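Local coordinates for protein eukaryotic translation initiation factor 4 gamma 5 (Trypanosoma cruzi, PDB 6OZU) that probably acts as a scaffold in translation initiation, its MIF4G domain being of the kind that binds the RNA helicase eIF4A in relatives, at residues L69-I74 with H145-E150; I61-Y66 with I136-L141; E10-L15 with I47-N52; V152-L157 with E206-M211. One frame throughout, in Å; residues are numbered along the deposited sequence.

Contact 1: L69-I74 with H145-E150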
# COMPACT_ATOMS: atom_id res chain seq x y z
N LEU A 69 -7.48 -11.73 2.03
CA LEU A 69 -8.17 -12.61 1.09
C LEU A 69 -7.27 -12.87 -0.11
O LEU A 69 -7.26 -13.98 -0.63
CB LEU A 69 -9.52 -12.02 0.64
CG LEU A 69 -10.69 -12.06 1.64
CD1 LEU A 69 -11.85 -11.22 1.16
CD2 LEU A 69 -11.15 -13.50 1.91
N VAL A 70 -6.48 -11.85 -0.52
CA VAL A 70 -5.52 -11.91 -1.62
C VAL A 70 -4.35 -12.84 -1.23
O VAL A 70 -3.91 -13.64 -2.05
CB VAL A 70 -5.07 -10.50 -2.09
CG1 VAL A 70 -4.02 -10.59 -3.20
CG2 VAL A 70 -6.27 -9.67 -2.56
N VAL A 71 -3.89 -12.76 0.05
CA VAL A 71 -2.83 -13.63 0.59
C VAL A 71 -3.32 -15.08 0.54
O VAL A 71 -2.58 -15.97 0.11
CB VAL A 71 -2.39 -13.22 2.04
CG1 VAL A 71 -1.37 -14.21 2.61
CG2 VAL A 71 -1.84 -11.81 2.07
N SER A 72 -4.58 -15.30 0.96
CA SER A 72 -5.28 -16.58 0.99
C SER A 72 -5.34 -17.22 -0.41
O SER A 72 -5.04 -18.41 -0.58
CB SER A 72 -6.68 -16.39 1.57
OG SER A 72 -7.42 -17.60 1.57
N LEU A 73 -5.69 -16.39 -1.40
CA LEU A 73 -5.83 -16.72 -2.81
C LEU A 73 -4.49 -17.17 -3.41
O LEU A 73 -4.49 -18.16 -4.13
CB LEU A 73 -6.43 -15.51 -3.55
CG LEU A 73 -6.58 -15.54 -5.07
CD1 LEU A 73 -7.47 -16.68 -5.52
CD2 LEU A 73 -7.15 -14.21 -5.57
N ILE A 74 -3.37 -16.50 -3.09
CA ILE A 74 -2.05 -16.90 -3.61
C ILE A 74 -1.43 -18.04 -2.76
O ILE A 74 -0.52 -18.72 -3.23
CB ILE A 74 -1.06 -15.72 -3.87
CG1 ILE A 74 -0.73 -14.93 -2.62
CG2 ILE A 74 -1.56 -14.81 -5.00
CD1 ILE A 74 0.57 -14.18 -2.75
N HIS A 145 1.64 -7.44 4.31
CA HIS A 145 1.13 -8.75 3.90
C HIS A 145 1.94 -9.38 2.75
O HIS A 145 1.53 -10.41 2.20
CB HIS A 145 -0.36 -8.66 3.58
CG HIS A 145 -1.22 -8.34 4.76
ND1 HIS A 145 -1.05 -7.17 5.48
CD2 HIS A 145 -2.28 -9.01 5.27
CE1 HIS A 145 -1.97 -7.19 6.43
NE2 HIS A 145 -2.74 -8.26 6.34
N GLY A 146 3.09 -8.77 2.43
CA GLY A 146 4.04 -9.21 1.40
C GLY A 146 3.52 -9.27 -0.02
O GLY A 146 4.06 -10.02 -0.84
N LEU A 147 2.50 -8.46 -0.33
CA LEU A 147 1.83 -8.41 -1.64
C LEU A 147 2.37 -7.35 -2.62
O LEU A 147 1.92 -7.32 -3.75
CB LEU A 147 0.31 -8.22 -1.45
CG LEU A 147 -0.43 -9.36 -0.80
CD1 LEU A 147 -1.86 -8.99 -0.54
CD2 LEU A 147 -0.32 -10.64 -1.64
N VAL A 148 3.28 -6.48 -2.18
CA VAL A 148 3.87 -5.44 -3.02
C VAL A 148 5.38 -5.49 -2.86
O VAL A 148 5.89 -5.76 -1.75
CB VAL A 148 3.26 -4.02 -2.77
CG1 VAL A 148 3.71 -3.42 -1.44
CG2 VAL A 148 3.58 -3.09 -3.92
N ARG A 149 6.10 -5.26 -3.96
CA ARG A 149 7.56 -5.28 -4.01
C ARG A 149 8.13 -4.11 -3.21
O ARG A 149 7.58 -3.01 -3.27
CB ARG A 149 8.05 -5.19 -5.47
CG ARG A 149 7.52 -6.26 -6.43
CD ARG A 149 7.56 -5.78 -7.87
NE ARG A 149 7.88 -6.88 -8.78
CZ ARG A 149 8.01 -6.76 -10.10
NH1 ARG A 149 7.83 -5.58 -10.69
NH2 ARG A 149 8.31 -7.82 -10.84
N GLU A 150 9.25 -4.34 -2.52
CA GLU A 150 9.99 -3.33 -1.74
C GLU A 150 10.28 -2.10 -2.65
O GLU A 150 10.19 -0.97 -2.19
CB GLU A 150 11.31 -3.96 -1.24
CG GLU A 150 11.79 -3.50 0.13
CD GLU A 150 13.15 -4.00 0.56
OE1 GLU A 150 13.26 -5.20 0.91
OE2 GLU A 150 14.11 -3.20 0.59

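Contact 2: I61-Y66 with I136-L141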
# COMPACT_ATOMS: atom_id res chain seq x y z
N ILE A 61 -10.98 0.34 7.38
CA ILE A 61 -11.14 -0.68 8.44
C ILE A 61 -11.14 -2.13 7.88
O ILE A 61 -10.52 -3.00 8.49
CB ILE A 61 -12.39 -0.43 9.34
CG1 ILE A 61 -13.16 0.88 8.99
CG2 ILE A 61 -12.02 -0.48 10.82
CD1 ILE A 61 -14.31 0.74 7.95
N PHE A 62 -11.89 -2.37 6.77
CA PHE A 62 -12.02 -3.68 6.11
C PHE A 62 -10.88 -3.98 5.12
O PHE A 62 -10.76 -5.12 4.68
CB PHE A 62 -13.36 -3.82 5.35
CG PHE A 62 -14.58 -3.08 5.84
CD1 PHE A 62 -14.95 -3.12 7.19
CD2 PHE A 62 -15.43 -2.45 4.94
CE1 PHE A 62 -16.08 -2.44 7.63
CE2 PHE A 62 -16.58 -1.79 5.39
CZ PHE A 62 -16.89 -1.78 6.73
N VAL A 63 -10.06 -2.97 4.76
CA VAL A 63 -8.96 -3.11 3.81
C VAL A 63 -7.96 -4.22 4.26
O VAL A 63 -7.60 -5.03 3.40
CB VAL A 63 -8.29 -1.77 3.42
CG1 VAL A 63 -7.10 -1.99 2.49
CG2 VAL A 63 -9.30 -0.86 2.72
N PRO A 64 -7.59 -4.38 5.57
CA PRO A 64 -6.69 -5.50 5.93
C PRO A 64 -7.31 -6.86 5.62
O PRO A 64 -6.57 -7.81 5.35
CB PRO A 64 -6.48 -5.33 7.44
CG PRO A 64 -6.86 -3.94 7.75
CD PRO A 64 -7.91 -3.56 6.76
N TYR A 65 -8.66 -6.96 5.64
CA TYR A 65 -9.37 -8.20 5.35
C TYR A 65 -9.36 -8.53 3.87
O TYR A 65 -9.27 -9.70 3.53
CB TYR A 65 -10.81 -8.21 5.91
CG TYR A 65 -10.85 -8.00 7.40
CD1 TYR A 65 -10.49 -9.01 8.28
CD2 TYR A 65 -11.20 -6.76 7.94
CE1 TYR A 65 -10.49 -8.81 9.66
CE2 TYR A 65 -11.21 -6.54 9.32
CZ TYR A 65 -10.86 -7.58 10.18
OH TYR A 65 -10.85 -7.37 11.53
N TYR A 66 -9.46 -7.50 2.99
CA TYR A 66 -9.42 -7.63 1.53
C TYR A 66 -8.05 -8.15 1.15
O TYR A 66 -7.94 -9.08 0.34
CB TYR A 66 -9.63 -6.27 0.83
CG TYR A 66 -10.92 -5.56 1.14
CD1 TYR A 66 -12.06 -6.27 1.48
CD2 TYR A 66 -11.00 -4.17 1.06
CE1 TYR A 66 -13.27 -5.61 1.75
CE2 TYR A 66 -12.18 -3.51 1.38
CZ TYR A 66 -13.32 -4.23 1.70
OH TYR A 66 -14.49 -3.58 1.99
N ILE A 136 -2.14 5.40 0.12
CA ILE A 136 -1.02 5.24 1.07
C ILE A 136 -1.37 4.17 2.11
O ILE A 136 -0.54 3.31 2.36
CB ILE A 136 -0.58 6.60 1.68
CG1 ILE A 136 -0.38 7.70 0.60
CG2 ILE A 136 0.69 6.43 2.54
CD1 ILE A 136 0.76 7.47 -0.49
N ASN A 137 -2.60 4.17 2.63
CA ASN A 137 -3.04 3.11 3.56
C ASN A 137 -2.92 1.73 2.87
O ASN A 137 -2.21 0.84 3.37
CB ASN A 137 -4.49 3.34 4.07
CG ASN A 137 -4.98 2.30 5.05
OD1 ASN A 137 -4.26 1.87 5.97
ND2 ASN A 137 -6.23 1.86 4.89
N PHE A 138 -3.52 1.61 1.68
CA PHE A 138 -3.45 0.40 0.87
C PHE A 138 -2.00 -0.06 0.64
O PHE A 138 -1.71 -1.24 0.87
CB PHE A 138 -4.22 0.61 -0.43
CG PHE A 138 -4.38 -0.62 -1.30
CD1 PHE A 138 -4.64 -1.87 -0.73
CD2 PHE A 138 -4.33 -0.52 -2.68
CE1 PHE A 138 -4.84 -2.99 -1.54
CE2 PHE A 138 -4.54 -1.64 -3.47
CZ PHE A 138 -4.78 -2.88 -2.90
N LEU A 139 -1.07 0.87 0.26
CA LEU A 139 0.35 0.54 0.06
C LEU A 139 0.97 -0.14 1.30
O LEU A 139 1.70 -1.12 1.15
CB LEU A 139 1.17 1.80 -0.33
CG LEU A 139 2.67 1.57 -0.66
CD1 LEU A 139 2.87 0.92 -2.04
CD2 LEU A 139 3.44 2.87 -0.58
N GLY A 140 0.64 0.39 2.49
CA GLY A 140 1.08 -0.13 3.78
C GLY A 140 0.56 -1.52 4.08
O GLY A 140 1.33 -2.40 4.47
N LEU A 141 -0.73 -1.74 3.87
CA LEU A 141 -1.35 -3.06 4.05
C LEU A 141 -0.84 -4.12 3.05
O LEU A 141 -0.67 -5.29 3.42
CB LEU A 141 -2.86 -2.95 3.97
CG LEU A 141 -3.46 -2.14 5.09
CD1 LEU A 141 -4.72 -1.53 4.68
CD2 LEU A 141 -3.62 -2.96 6.32

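Contact 3: E10-L15 with I47-N52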
# COMPACT_ATOMS: atom_id res chain seq x y z
N GLU A 10 -19.65 -12.59 -7.32
CA GLU A 10 -19.34 -13.52 -6.23
C GLU A 10 -18.19 -13.00 -5.35
O GLU A 10 -18.26 -13.09 -4.12
CB GLU A 10 -19.06 -14.93 -6.76
CG GLU A 10 -20.32 -15.70 -7.12
CD GLU A 10 -20.13 -17.08 -7.71
OE1 GLU A 10 -19.22 -17.26 -8.55
OE2 GLU A 10 -20.93 -17.99 -7.36
N VAL A 11 -17.16 -12.39 -5.98
CA VAL A 11 -16.02 -11.77 -5.29
C VAL A 11 -16.55 -10.56 -4.53
O VAL A 11 -16.21 -10.39 -3.35
CB VAL A 11 -14.86 -11.43 -6.25
CG1 VAL A 11 -13.79 -10.55 -5.59
CG2 VAL A 11 -14.24 -12.71 -6.81
N LEU A 12 -17.42 -9.75 -5.18
CA LEU A 12 -18.03 -8.57 -4.56
C LEU A 12 -18.79 -8.96 -3.29
O LEU A 12 -18.62 -8.30 -2.26
CB LEU A 12 -18.92 -7.81 -5.54
CG LEU A 12 -18.20 -6.88 -6.51
CD1 LEU A 12 -19.11 -6.48 -7.63
CD2 LEU A 12 -17.66 -5.64 -5.79
N GLY A 13 -19.56 -10.05 -3.38
CA GLY A 13 -20.30 -10.63 -2.26
C GLY A 13 -19.40 -10.93 -1.08
O GLY A 13 -19.64 -10.42 0.01
N ILE A 14 -18.31 -11.69 -1.31
CA ILE A 14 -17.30 -12.05 -0.31
C ILE A 14 -16.70 -10.80 0.36
O ILE A 14 -16.61 -10.76 1.59
CB ILE A 14 -16.22 -13.00 -0.93
CG1 ILE A 14 -16.85 -14.35 -1.34
CG2 ILE A 14 -15.02 -13.22 0.03
CD1 ILE A 14 -16.08 -15.14 -2.38
N LEU A 15 -16.32 -9.78 -0.44
CA LEU A 15 -15.73 -8.52 0.05
C LEU A 15 -16.72 -7.74 0.93
O LEU A 15 -16.32 -7.06 1.87
CB LEU A 15 -15.23 -7.64 -1.12
CG LEU A 15 -14.10 -8.19 -2.00
CD1 LEU A 15 -14.01 -7.43 -3.29
CD2 LEU A 15 -12.76 -8.17 -1.29
N ILE A 47 -8.77 -9.27 -9.43
CA ILE A 47 -7.70 -8.49 -8.83
C ILE A 47 -8.05 -6.99 -8.90
O ILE A 47 -7.90 -6.31 -7.89
CB ILE A 47 -6.29 -8.87 -9.40
CG1 ILE A 47 -6.01 -10.38 -9.23
CG2 ILE A 47 -5.15 -8.02 -8.81
CD1 ILE A 47 -6.16 -10.97 -7.81
N GLN A 48 -8.60 -6.53 -10.06
CA GLN A 48 -9.03 -5.14 -10.29
C GLN A 48 -10.13 -4.74 -9.29
O GLN A 48 -10.05 -3.67 -8.70
CB GLN A 48 -9.50 -4.97 -11.76
CG GLN A 48 -9.95 -3.55 -12.14
CD GLN A 48 -8.92 -2.78 -12.96
OE1 GLN A 48 -8.38 -3.26 -13.96
NE2 GLN A 48 -8.64 -1.55 -12.55
N VAL A 49 -11.11 -5.63 -9.06
CA VAL A 49 -12.23 -5.44 -8.13
C VAL A 49 -11.74 -5.22 -6.70
O VAL A 49 -12.13 -4.24 -6.06
CB VAL A 49 -13.28 -6.59 -8.26
CG1 VAL A 49 -14.19 -6.69 -7.03
CG2 VAL A 49 -14.11 -6.42 -9.51
N ILE A 50 -10.89 -6.13 -6.20
CA ILE A 50 -10.35 -6.04 -4.84
C ILE A 50 -9.51 -4.75 -4.68
O ILE A 50 -9.68 -4.03 -3.69
CB ILE A 50 -9.57 -7.33 -4.45
CG1 ILE A 50 -10.46 -8.60 -4.59
CG2 ILE A 50 -8.96 -7.21 -3.03
CD1 ILE A 50 -9.76 -9.92 -4.60
N PHE A 51 -8.65 -4.43 -5.69
CA PHE A 51 -7.80 -3.24 -5.67
C PHE A 51 -8.59 -1.90 -5.69
O PHE A 51 -8.17 -0.95 -5.04
CB PHE A 51 -6.74 -3.30 -6.77
CG PHE A 51 -5.44 -3.97 -6.36
CD1 PHE A 51 -5.42 -5.30 -5.94
CD2 PHE A 51 -4.23 -3.29 -6.42
CE1 PHE A 51 -4.23 -5.91 -5.55
CE2 PHE A 51 -3.04 -3.91 -6.06
CZ PHE A 51 -3.04 -5.22 -5.63
N ASN A 52 -9.76 -1.87 -6.39
CA ASN A 52 -10.62 -0.68 -6.42
C ASN A 52 -11.38 -0.47 -5.09
O ASN A 52 -11.40 0.64 -4.56
CB ASN A 52 -11.57 -0.70 -7.61
CG ASN A 52 -10.92 -0.41 -8.95
OD1 ASN A 52 -9.78 0.08 -9.03
ND2 ASN A 52 -11.64 -0.68 -10.03

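Contact 4: V152-L157 with E206-M211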
# COMPACT_ATOMS: atom_id res chain seq x y z
N VAL A 152 8.43 -0.88 -5.15
CA VAL A 152 7.22 -0.06 -5.34
C VAL A 152 7.10 0.94 -4.19
O VAL A 152 6.87 2.13 -4.42
CB VAL A 152 5.94 -0.93 -5.50
CG1 VAL A 152 4.67 -0.06 -5.58
CG2 VAL A 152 6.05 -1.84 -6.73
N VAL A 153 7.31 0.44 -2.96
CA VAL A 153 7.30 1.22 -1.73
C VAL A 153 8.34 2.34 -1.81
O VAL A 153 8.01 3.50 -1.58
CB VAL A 153 7.47 0.30 -0.49
CG1 VAL A 153 7.27 1.09 0.83
CG2 VAL A 153 6.51 -0.88 -0.55
N LEU A 154 9.57 2.00 -2.23
CA LEU A 154 10.68 2.93 -2.41
C LEU A 154 10.35 4.03 -3.42
O LEU A 154 10.60 5.20 -3.11
CB LEU A 154 11.94 2.17 -2.84
CG LEU A 154 13.19 3.00 -3.15
CD1 LEU A 154 13.75 3.67 -1.90
CD2 LEU A 154 14.21 2.17 -3.88
N HIS A 155 9.78 3.66 -4.61
CA HIS A 155 9.38 4.61 -5.68
C HIS A 155 8.29 5.56 -5.23
O HIS A 155 8.33 6.73 -5.59
CB HIS A 155 8.96 3.89 -6.98
CG HIS A 155 8.77 4.80 -8.18
ND1 HIS A 155 9.67 4.81 -9.23
CD2 HIS A 155 7.76 5.66 -8.47
CE1 HIS A 155 9.20 5.69 -10.10
NE2 HIS A 155 8.06 6.23 -9.68
N VAL A 156 7.32 5.08 -4.41
CA VAL A 156 6.24 5.94 -3.91
C VAL A 156 6.82 6.98 -2.94
O VAL A 156 6.51 8.17 -3.07
CB VAL A 156 5.08 5.14 -3.25
CG1 VAL A 156 4.17 6.04 -2.41
CG2 VAL A 156 4.28 4.37 -4.28
N LEU A 157 7.67 6.52 -1.97
CA LEU A 157 8.34 7.35 -0.97
C LEU A 157 9.28 8.39 -1.59
O LEU A 157 9.42 9.48 -1.06
CB LEU A 157 9.08 6.49 0.08
CG LEU A 157 8.19 5.65 1.00
CD1 LEU A 157 9.01 4.84 1.95
CD2 LEU A 157 7.22 6.50 1.76
N GLU A 206 16.73 3.57 4.36
CA GLU A 206 18.19 3.66 4.25
C GLU A 206 18.59 3.97 2.80
O GLU A 206 19.55 4.70 2.60
CB GLU A 206 18.90 2.39 4.73
CG GLU A 206 18.97 2.23 6.24
CD GLU A 206 19.96 3.10 6.99
OE1 GLU A 206 19.58 3.62 8.07
OE2 GLU A 206 21.11 3.28 6.52
N GLU A 207 17.83 3.45 1.81
CA GLU A 207 18.03 3.73 0.39
C GLU A 207 17.76 5.18 0.04
O GLU A 207 18.55 5.80 -0.66
CB GLU A 207 17.19 2.81 -0.49
CG GLU A 207 17.89 1.52 -0.80
CD GLU A 207 17.12 0.57 -1.71
OE1 GLU A 207 17.49 0.45 -2.90
OE2 GLU A 207 16.16 -0.06 -1.21
N LEU A 208 16.65 5.74 0.55
CA LEU A 208 16.29 7.15 0.35
C LEU A 208 17.39 8.07 0.92
O LEU A 208 17.58 9.18 0.43
CB LEU A 208 14.95 7.47 1.03
CG LEU A 208 13.72 6.76 0.47
CD1 LEU A 208 12.63 6.71 1.50
CD2 LEU A 208 13.23 7.40 -0.81
N MET A 209 18.14 7.59 1.92
CA MET A 209 19.24 8.32 2.54
C MET A 209 20.44 8.45 1.63
O MET A 209 21.32 9.28 1.89
CB MET A 209 19.66 7.58 3.78
CG MET A 209 18.85 7.93 4.92
SD MET A 209 19.90 7.77 6.29
CE MET A 209 21.16 9.04 5.86
N HIS A 210 20.51 7.60 0.60
CA HIS A 210 21.60 7.64 -0.37
C HIS A 210 21.04 8.17 -1.69
O HIS A 210 21.33 7.65 -2.77
CB HIS A 210 22.30 6.27 -0.44
CG HIS A 210 22.98 5.91 0.85
ND1 HIS A 210 22.39 5.06 1.77
CD2 HIS A 210 24.15 6.36 1.37
CE1 HIS A 210 23.22 4.99 2.80
NE2 HIS A 210 24.30 5.75 2.61
N MET A 211 20.20 9.24 -1.58
CA MET A 211 19.55 9.97 -2.66
C MET A 211 19.72 11.48 -2.48
O MET A 211 18.88 12.29 -2.89
CB MET A 211 18.08 9.58 -2.79
CG MET A 211 17.90 8.24 -3.44
SD MET A 211 16.16 7.77 -3.55
CE MET A 211 16.34 6.07 -4.00

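Contact 1: L69-I74 with H145-E150
His145 opens the second segment against Val71 of helix 63-76. Its CB lies 3.8 Å from Val71 CG2, and the same methyl sits 3.7 Å from the backbone O of His145. The two side chains cross at about a right angle. Val71 CG2 comes to the edge of the imidazole, near the ring plane, so the flat faces of the ring are not what the valine meets. The polar end of the ring is held by Lys68, one turn earlier on helix 63-76, through a hydrogen bond at NE2.

Gly146 follows with positive phi (62°). It is the C-prime residue of a Schellman motif that ends helix 118-144. Leu147 N bonds back to Leu142 O, and Gly146 N to Phe143 O. This turn brings Leu147 round to face helix 63-76.

Leu147 has the largest share of the contact and divides its two methyls. CD1 sits between Val70 CG1 and Val71 CG2, at 3.8 Å from each. CD2 reaches further along the helix to Ile74 CD1, also at 3.8 Å. No hydrogen bond joins the two segments, and the grip is apolar.

Leu147 also packs back on Leu142 of its own helix, the hydrophobic contact expected of the residue after C-prime in a Schellman motif. One leucine thus closes the helix end and covers Val70, Val71 and Ile74. Arg149 then takes the N-cap position of helix 150-162. The contact belongs to the Schellman-capped link between helices 118-144 and 150-162 of the all-helical MIF4G domain.

Contact 2: I61-Y66 with I136-L141
Val63, Leu141 and Pro64 make most of this helix-to-helix contact within the all-helical MIF4G domain, whose family belongs to the TPR clan. The beginning of helix 63-76 meets the last turns of helix 118-144.

Val63 has the most surface buried. Its CG1 is anti to the backbone N (chi1 176°) and points into helix 118-144. There it meets Leu141 CD1 at 3.3 Å, which is tight for two methyl carbons. The side chains cross at about a right angle. The same CG1 also approaches the ring of Phe138, 4.1 Å from CD1. That ring packs edge-to-face with Phe51, so Val63 sits beside an aromatic pair that joins helix 118-144 to helix 40-53. At the border, Asn137 ND2 comes within 4.4 Å of Val63 CB, and a bound glycerol lies near the asparagine side chain.

Leu141 spreads its two methyls over neighbouring residues. CD1 serves Val63, while CD2 lies against the pyrrolidine ring of Pro64. Pro64 belongs to the first turn of its helix, where a proline costs no backbone bond within the helix. Leu141 CD2 stands 3.7 Å from Pro64 CG and 3.9 Å from Pro64 CB.

Contact 3: E10-L15 with I47-N52
Two helices of the N-terminal part of the MIF4G domain pack here, helix 6-17 and helix 40-53. Their segments run in roughly the same direction, at 31°, with axes 10.2 Å apart at closest approach. The spacing is bridged by aliphatic side chains alone.

Val49 is central. Its CG1, anti to the backbone N (chi1 161°), points among three residues of helix 6-17. Leu12 CD2 and Leu15 CD1 are each 3.8 Å from Val49 CG1, and Val11 CG1 is slightly further. Leu12 crosses the valine at about a right angle, whereas Leu15 and Val11 meet it at a slant. The CB of Leu12 does not head for helix 40-53, but the end of its side chain comes nearer.

Ile50 forms the second part of the contact through its CG1 methylene. It is met by Val11 and Leu15, both at about a right angle. Helix 63-76 joins this core: Tyr66 and Leu69 touch Leu15, and Val70 touches Ile50. Leu33 of a loop also touches Val11. Leu15 turns both methyls to one atom: CD1 and CD2 each lie 4.0 Å from Ile50 CG1.

Contact 4: V152-L157 with E206-M211
Leu154 makes apolar contacts with three residues of the segment 206-211. Its CG is anti to the backbone N (chi1 177°), which carries CG out toward that segment. CD1 does most of the work, at 3.9 Å from Leu208 CG and 4.1 Å from Met211 CE. Leu154 and Leu208 slide past each other in opposite directions. Met211 reaches in with an extended chain, and its terminal methyl makes the touch.

Leu157, one turn on, meets Leu208 as well. Leu208 CD1 lies 3.8 Å from Leu157 CB, and these two side chains cross at about a right angle. Around them, Phe201, Val204 and Leu205 of helix 194-208 also touch Leu157.

Glu207 takes part through CB and the flat face of its carboxylate, over which Leu154 CD2 lies. Its CB is 3.8 Å from Leu154 CD1, and its OE1 is 3.8 Å from Leu154 CD2. These are van der Waals contacts.

No hydrogen bond crosses between the segments; each keeps its own. His210 ND1 donates to Glu206 O at 3.0 Å, a bent bond (137° at the hydrogen) with the acceptor 28° out of the ring plane. Leu208 O is bonded to Tyr162 OH. A type I turn from Leu208 to Met211 brings the methionine back to helix 150-162.

With no salt bridge across it either, the pairing of helices 150-162 and 194-208 here depends on aliphatic fit, edged by the charged, exposed Glu207.

How the contacts relate
From the N terminus, contact 3 closes first, bringing helix 6-17 and helix 40-53 together over a span of 31 residues. Contacts 2 and 1 both start on helix 63-76. They cross along the chain, because 61-66 and 69-74 precede 136-141 and 145-150 in the same order. Together they tie that helix to the end of helix 118-144 and the loop beyond it. Contact 4 closes last, joining helix 150-162 to 206-211. Contact 3 touches contact 1 through Ile14 on Leu69, and contact 2 through Leu15 O against the Tyr66 ring. Leu139 on Val156 joins contact 2 to contact 4. Contacts 3 and 4 lie on opposite sides of the chain's centre, about 30 Å apart between centres.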